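Local atomic coordinates of leucyl-trna synthetase (Plasmodium falciparum, PDB entry 5FOC), a protein that probably attaches leucine to its tRNA as a full-length class I synthetase, this chain being the editing domain, which probably removes wrongly attached amino acids. Residues K276-Y279 / C280-N284; Y266-L269 / E270-K274. The protein carries 2 engineered substitutions. All blocks are in the same frame, centred on the assembly; numbering follows the deposited sequence.

In the fold
Contact 2 (266-269 with 270-274) lies on helix 263-274 and contact 1 (276-279 with 280-284) on the short helix 276-282 that follows it, their centres about 13 Å apart. Contact 2 is the buried one: its aliphatic side chains pack against strands 138-141 and 238-242, and Asp271 and Arg273 bond to backbone atoms of nearby loops. Contact 1 is more mixed, with two buried tyrosines facing Pro242 of strand 238-242 while Tyr278, Glu281 and Lys282 are at the surface. The helices meet where Tyr279 CD2 packs 3.6 Å from Ile272 CA. Aromatic rings and a lysine chain dominate contact 1; contact 2 adds a guanidinium-leucine pairing and a water.

Contact 1 (K276-Y279 / C280-N284); sequences KNYY and CEKYN
Tyr278 and Lys282, one helical turn apart, run side by side on the surface and point the same way. The reason is a shared first torsion: each side chain leaves its backbone with CG opposite the amide nitrogen (chi1 169° in Tyr278, -177° in Lys282). The methylene part of the lysine therefore lies along the end of the ring, with CD 3.3 Å from the phenol OH of Tyr278, before a bend at the last torsion turns NZ aside. The Tyr278 ring also makes a T-shaped (edge-to-face) contact with Tyr279, CD2 of Tyr278 lying 3.6 Å above the Tyr279 ring, over its centre. Lys282 CG, for its part, lies 3.8 Å above one face of the Tyr283 ring, toward the rim.

These side chains line helix 276-282, a helix of about two turns in the editing domain, which ends where Tyr283 leaves helical backbone angles. The amide of Tyr283 still makes the final i to i+4 bond, to Tyr279 O at 3.0 Å, and that carbonyl oxygen also lies near the plane of the Tyr283 ring, at its edge, 3.6 Å from CD2. Tyr279 and Tyr283, one turn apart, likewise run side by side and point the same way, meeting through Tyr279 CD1 and Tyr283 CE2 at 3.8 Å. Both rings are buried against Pro242 of strand 238-242; Tyr279 also touches Tyr320, and Tyr283 touches Pro143 and Val224.

At the start of the helix, Lys276 O receives the amide of Cys280 at 2.8 Å in a fairly straight bond (163° at the hydrogen). With its sulfur folded back beside its own backbone nitrogen, Cys280 also brings SG to 3.3 Å from that Lys276 oxygen.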
loop_
_atom_site.group_PDB
_atom_site.type_symbol
_atom_site.label_atom_id
_atom_site.label_comp_id
_atom_site.label_asym_id
_atom_site.label_seq_id
_atom_site.Cartn_x
_atom_site.Cartn_y
_atom_site.Cartn_z
ATOM N N LYS A 276 10.663 15.675 12.197
ATOM C CA LYS A 276 11.132 15.680 10.805
ATOM C C LYS A 276 12.651 15.511 10.699
ATOM O O LYS A 276 13.109 14.819 9.800
ATOM C CB LYS A 276 10.600 16.908 10.016
ATOM C CG LYS A 276 10.883 18.301 10.579
ATOM C CD LYS A 276 9.997 19.336 9.877
ATOM C CE LYS A 276 10.420 20.777 10.150
ATOM N NZ LYS A 276 9.794 21.699 9.161
ATOM N N ASN A 277 13.412 16.036 11.663
ATOM C CA ASN A 277 14.862 15.783 11.713
ATOM C C ASN A 277 15.221 14.302 11.896
ATOM O O ASN A 277 16.083 13.795 11.171
ATOM C CB ASN A 277 15.537 16.633 12.797
ATOM C CG ASN A 277 15.461 18.131 12.512
ATOM O OD1 ASN A 277 15.430 18.571 11.363
ATOM N ND2 ASN A 277 15.430 18.917 13.567
ATOM N N TYR A 278 14.565 13.608 12.834
ATOM C CA TYR A 278 14.761 12.151 12.975
ATOM C C TYR A 278 14.483 11.422 11.651
ATOM O O TYR A 278 15.280 10.607 11.187
ATOM C CB TYR A 278 13.925 11.555 14.129
ATOM C CG TYR A 278 13.875 10.035 14.172
ATOM C CD1 TYR A 278 14.845 9.295 14.876
ATOM C CD2 TYR A 278 12.834 9.331 13.548
ATOM C CE1 TYR A 278 14.785 7.907 14.940
ATOM C CE2 TYR A 278 12.776 7.937 13.608
ATOM C CZ TYR A 278 13.752 7.233 14.301
ATOM O OH TYR A 278 13.677 5.848 14.359
ATOM N N TYR A 279 13.356 11.754 11.040
ATOM C CA TYR A 279 12.873 11.024 9.874
ATOM C C TYR A 279 13.671 11.297 8.598
ATOM O O TYR A 279 13.952 10.387 7.839
ATOM C CB TYR A 279 11.374 11.258 9.679
ATOM C CG TYR A 279 10.514 10.407 10.638
ATOM C CD1 TYR A 279 10.275 9.063 10.389
ATOM C CD2 TYR A 279 9.996 10.948 11.798
ATOM C CE1 TYR A 279 9.520 8.284 11.279
ATOM C CE2 TYR A 279 9.241 10.189 12.681
ATOM C CZ TYR A 279 9.014 8.850 12.419
ATOM O OH TYR A 279 8.229 8.094 13.271
ATOM N N CYS A 280 14.038 12.553 8.375
ATOM C CA CYS A 280 14.806 12.928 7.188
ATOM C C CYS A 280 16.289 12.508 7.308
ATOM O O CYS A 280 16.956 12.251 6.291
ATOM C CB CYS A 280 14.629 14.430 6.920
ATOM S SG CYS A 280 12.901 14.887 6.502
ATOM N N GLU A 281 16.780 12.398 8.548
ATOM C CA GLU A 281 18.127 11.862 8.848
ATOM C C GLU A 281 18.141 10.362 8.580
ATOM O O GLU A 281 19.043 9.868 7.893
ATOM C CB GLU A 281 18.527 12.177 10.317
ATOM C CG GLU A 281 19.651 11.369 10.982
ATOM C CD GLU A 281 21.040 11.727 10.493
ATOM O OE1 GLU A 281 21.663 12.711 10.996
ATOM O OE2 GLU A 281 21.533 10.983 9.617
ATOM N N LYS A 282 17.135 9.652 9.109
ATOM C CA LYS A 282 17.107 8.183 9.079
ATOM C C LYS A 282 16.769 7.590 7.711
ATOM O O LYS A 282 17.330 6.563 7.333
ATOM C CB LYS A 282 16.106 7.644 10.129
ATOM C CG LYS A 282 16.058 6.123 10.241
ATOM C CD LYS A 282 15.374 5.691 11.527
ATOM C CE LYS A 282 15.109 4.191 11.580
ATOM N NZ LYS A 282 16.359 3.387 11.678
ATOM N N TYR A 283 15.822 8.214 7.003
ATOM C CA TYR A 283 15.303 7.691 5.731
ATOM C C TYR A 283 15.583 8.613 4.567
ATOM O O TYR A 283 16.017 9.772 4.738
ATOM C CB TYR A 283 13.795 7.502 5.819
ATOM C CG TYR A 283 13.334 6.547 6.920
ATOM C CD1 TYR A 283 13.416 5.165 6.744
ATOM C CD2 TYR A 283 12.826 7.030 8.123
ATOM C CE1 TYR A 283 12.998 4.278 7.747
ATOM C CE2 TYR A 283 12.387 6.143 9.148
ATOM C CZ TYR A 283 12.477 4.785 8.941
ATOM O OH TYR A 283 12.070 3.920 9.912
ATOM N N ASN A 284 15.311 8.127 3.368
ATOM C CA ASN A 284 15.494 8.965 2.174
ATOM C C ASN A 284 14.260 9.856 2.024
ATOM O O ASN A 284 13.457 9.677 1.073
ATOM C CB ASN A 284 15.732 8.096 0.935
ATOM C CG ASN A 284 17.016 7.272 1.018
ATOM O OD1 ASN A 284 17.022 6.084 0.671
ATOM N ND2 ASN A 284 18.105 7.885 1.477
#

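Contact 2 (Y266-L269 / E270-K274); sequences YACL and EDIRK
Leu269 and Arg273 come together through different first torsions: the leucine places CG opposite its amide nitrogen (chi1 180°), while the arginine starts beside its own nitrogen (chi1 -73°) and then stays extended as far as NE. The two chains cross obliquely, and the guanidinium swings back over the leucine branches. This is an i to i+4 pairing on helix 263-274 of the editing domain, which packs against strands 138-141 and 238-242 of the large mixed sheet.

Leu269 CD2 sits 3.6 Å above one face of the guanidinium, toward its rim, and 3.7 Å from NH2; NE lies 3.8 Å from Leu269 CG. The flat cation thus rests on a hydrocarbon surface with its N-H groups directed elsewhere: NE bonds to Leu290 O and NH2, weakly, to Asn292 O, which should help fix the rotation of the group. Leu269 also reaches Tyr138 and Leu241, so one side chain serves both the sheet and the arginine.

One residue earlier, a second i to i+4 pair joins Cys268 SG to Ile272 CD1 at 4.0 Å. This apolar pair lies on the buried side, where the cysteine meets Phe140 and the isoleucine Leu241. Tyr266 makes a looser contact, its CE2 lying 4.2 Å from Glu270 CB; its ring also meets that of Tyr312 on helix 307-314, with the planes at about 60°.

Asp271 divides its carboxylate between two jobs. OD2 takes the backbone amide of Tyr320. On the other oxygen a water bridges back to the preceding turn, donating to Ala267 O at 2.8 Å and, in a weak bond, to Asp271 OD1 at 2.7 Å.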
loop_
_atom_site.group_PDB
_atom_site.type_symbol
_atom_site.label_atom_id
_atom_site.label_comp_id
_atom_site.label_asym_id
_atom_site.label_seq_id
_atom_site.Cartn_x
_atom_site.Cartn_y
_atom_site.Cartn_z
ATOM N N TYR A 266 -3.572 10.331 10.627
ATOM C CA TYR A 266 -3.276 11.678 11.100
ATOM C C TYR A 266 -2.142 11.679 12.119
ATOM O O TYR A 266 -1.195 12.503 12.058
ATOM C CB TYR A 266 -4.514 12.332 11.718
ATOM C CG TYR A 266 -4.262 13.765 12.050
ATOM C CD1 TYR A 266 -4.452 14.739 11.082
ATOM C CD2 TYR A 266 -3.752 14.154 13.283
ATOM C CE1 TYR A 266 -4.147 16.086 11.348
ATOM C CE2 TYR A 266 -3.443 15.492 13.555
ATOM C CZ TYR A 266 -3.651 16.458 12.583
ATOM O OH TYR A 266 -3.364 17.784 12.823
ATOM N N ALA A 267 -2.266 10.783 13.109
ATOM C CA ALA A 267 -1.297 10.678 14.191
ATOM C C ALA A 267 0.109 10.407 13.683
ATOM O O ALA A 267 1.074 11.021 14.152
ATOM C CB ALA A 267 -1.698 9.578 15.157
ATOM N N CYS A 268 0.215 9.491 12.743
ATOM C CA CYS A 268 1.514 9.045 12.236
ATOM C C CYS A 268 2.172 10.182 11.413
ATOM O O CYS A 268 3.375 10.484 11.578
ATOM C CB CYS A 268 1.365 7.794 11.397
ATOM S SG CYS A 268 2.888 7.149 10.730
ATOM N N LEU A 269 1.364 10.784 10.552
ATOM C CA LEU A 269 1.849 11.910 9.756
ATOM C C LEU A 269 2.285 13.069 10.664
ATOM O O LEU A 269 3.363 13.662 10.442
ATOM C CB LEU A 269 0.809 12.320 8.701
ATOM C CG LEU A 269 1.204 13.509 7.793
ATOM C CD1 LEU A 269 2.554 13.292 7.079
ATOM C CD2 LEU A 269 0.056 13.776 6.808
ATOM N N GLU A 270 1.511 13.373 11.693
ATOM C CA GLU A 270 1.855 14.397 12.674
ATOM C C GLU A 270 3.171 14.097 13.416
ATOM O O GLU A 270 3.949 14.998 13.629
ATOM C CB GLU A 270 0.686 14.616 13.641
ATOM C CG GLU A 270 0.924 15.593 14.781
ATOM C CD GLU A 270 0.918 17.063 14.395
ATOM O OE1 GLU A 270 0.825 17.408 13.194
ATOM O OE2 GLU A 270 1.016 17.890 15.334
ATOM N N ASP A 271 3.428 12.830 13.779
ATOM C CA ASP A 271 4.684 12.447 14.453
ATOM C C ASP A 271 5.859 12.623 13.499
ATOM O O ASP A 271 6.925 13.118 13.874
ATOM C CB ASP A 271 4.627 10.994 14.967
ATOM C CG ASP A 271 3.928 10.862 16.306
ATOM O OD1 ASP A 271 3.618 11.848 16.974
ATOM O OD2 ASP A 271 3.606 9.719 16.685
ATOM N N ILE A 272 5.661 12.238 12.242
ATOM C CA ILE A 272 6.711 12.415 11.231
ATOM C C ILE A 272 7.065 13.871 11.044
ATOM O O ILE A 272 8.256 14.250 11.014
ATOM C CB ILE A 272 6.322 11.732 9.904
ATOM C CG1 ILE A 272 6.297 10.207 10.112
ATOM C CG2 ILE A 272 7.313 12.041 8.789
ATOM C CD1 ILE A 272 5.691 9.419 8.990
ATOM N N ARG A 273 6.041 14.704 10.932
ATOM C CA ARG A 273 6.213 16.139 10.771
ATOM C C ARG A 273 6.915 16.735 11.979
ATOM O O ARG A 273 7.900 17.450 11.850
ATOM C CB ARG A 273 4.876 16.826 10.556
ATOM C CG ARG A 273 4.313 16.552 9.174
ATOM C CD ARG A 273 2.946 17.152 8.996
ATOM N NE ARG A 273 2.558 17.090 7.606
ATOM C CZ ARG A 273 1.329 17.259 7.118
ATOM N NH1 ARG A 273 0.287 17.447 7.906
ATOM N NH2 ARG A 273 1.128 17.188 5.805
ATOM N N LYS A 274 6.435 16.408 13.159
ATOM C CA LYS A 274 7.004 16.896 14.414
ATOM C C LYS A 274 8.472 16.498 14.609
ATOM O O LYS A 274 9.242 17.255 15.160
ATOM C CB LYS A 274 6.148 16.311 15.544
ATOM C CG LYS A 274 6.501 16.699 16.957
ATOM C CD LYS A 274 5.551 16.029 17.950
ATOM C CE LYS A 274 4.090 16.449 17.781
ATOM N NZ LYS A 274 3.286 15.841 18.880
HETATM O O HOH W 1 0.922 11.922 16.768
#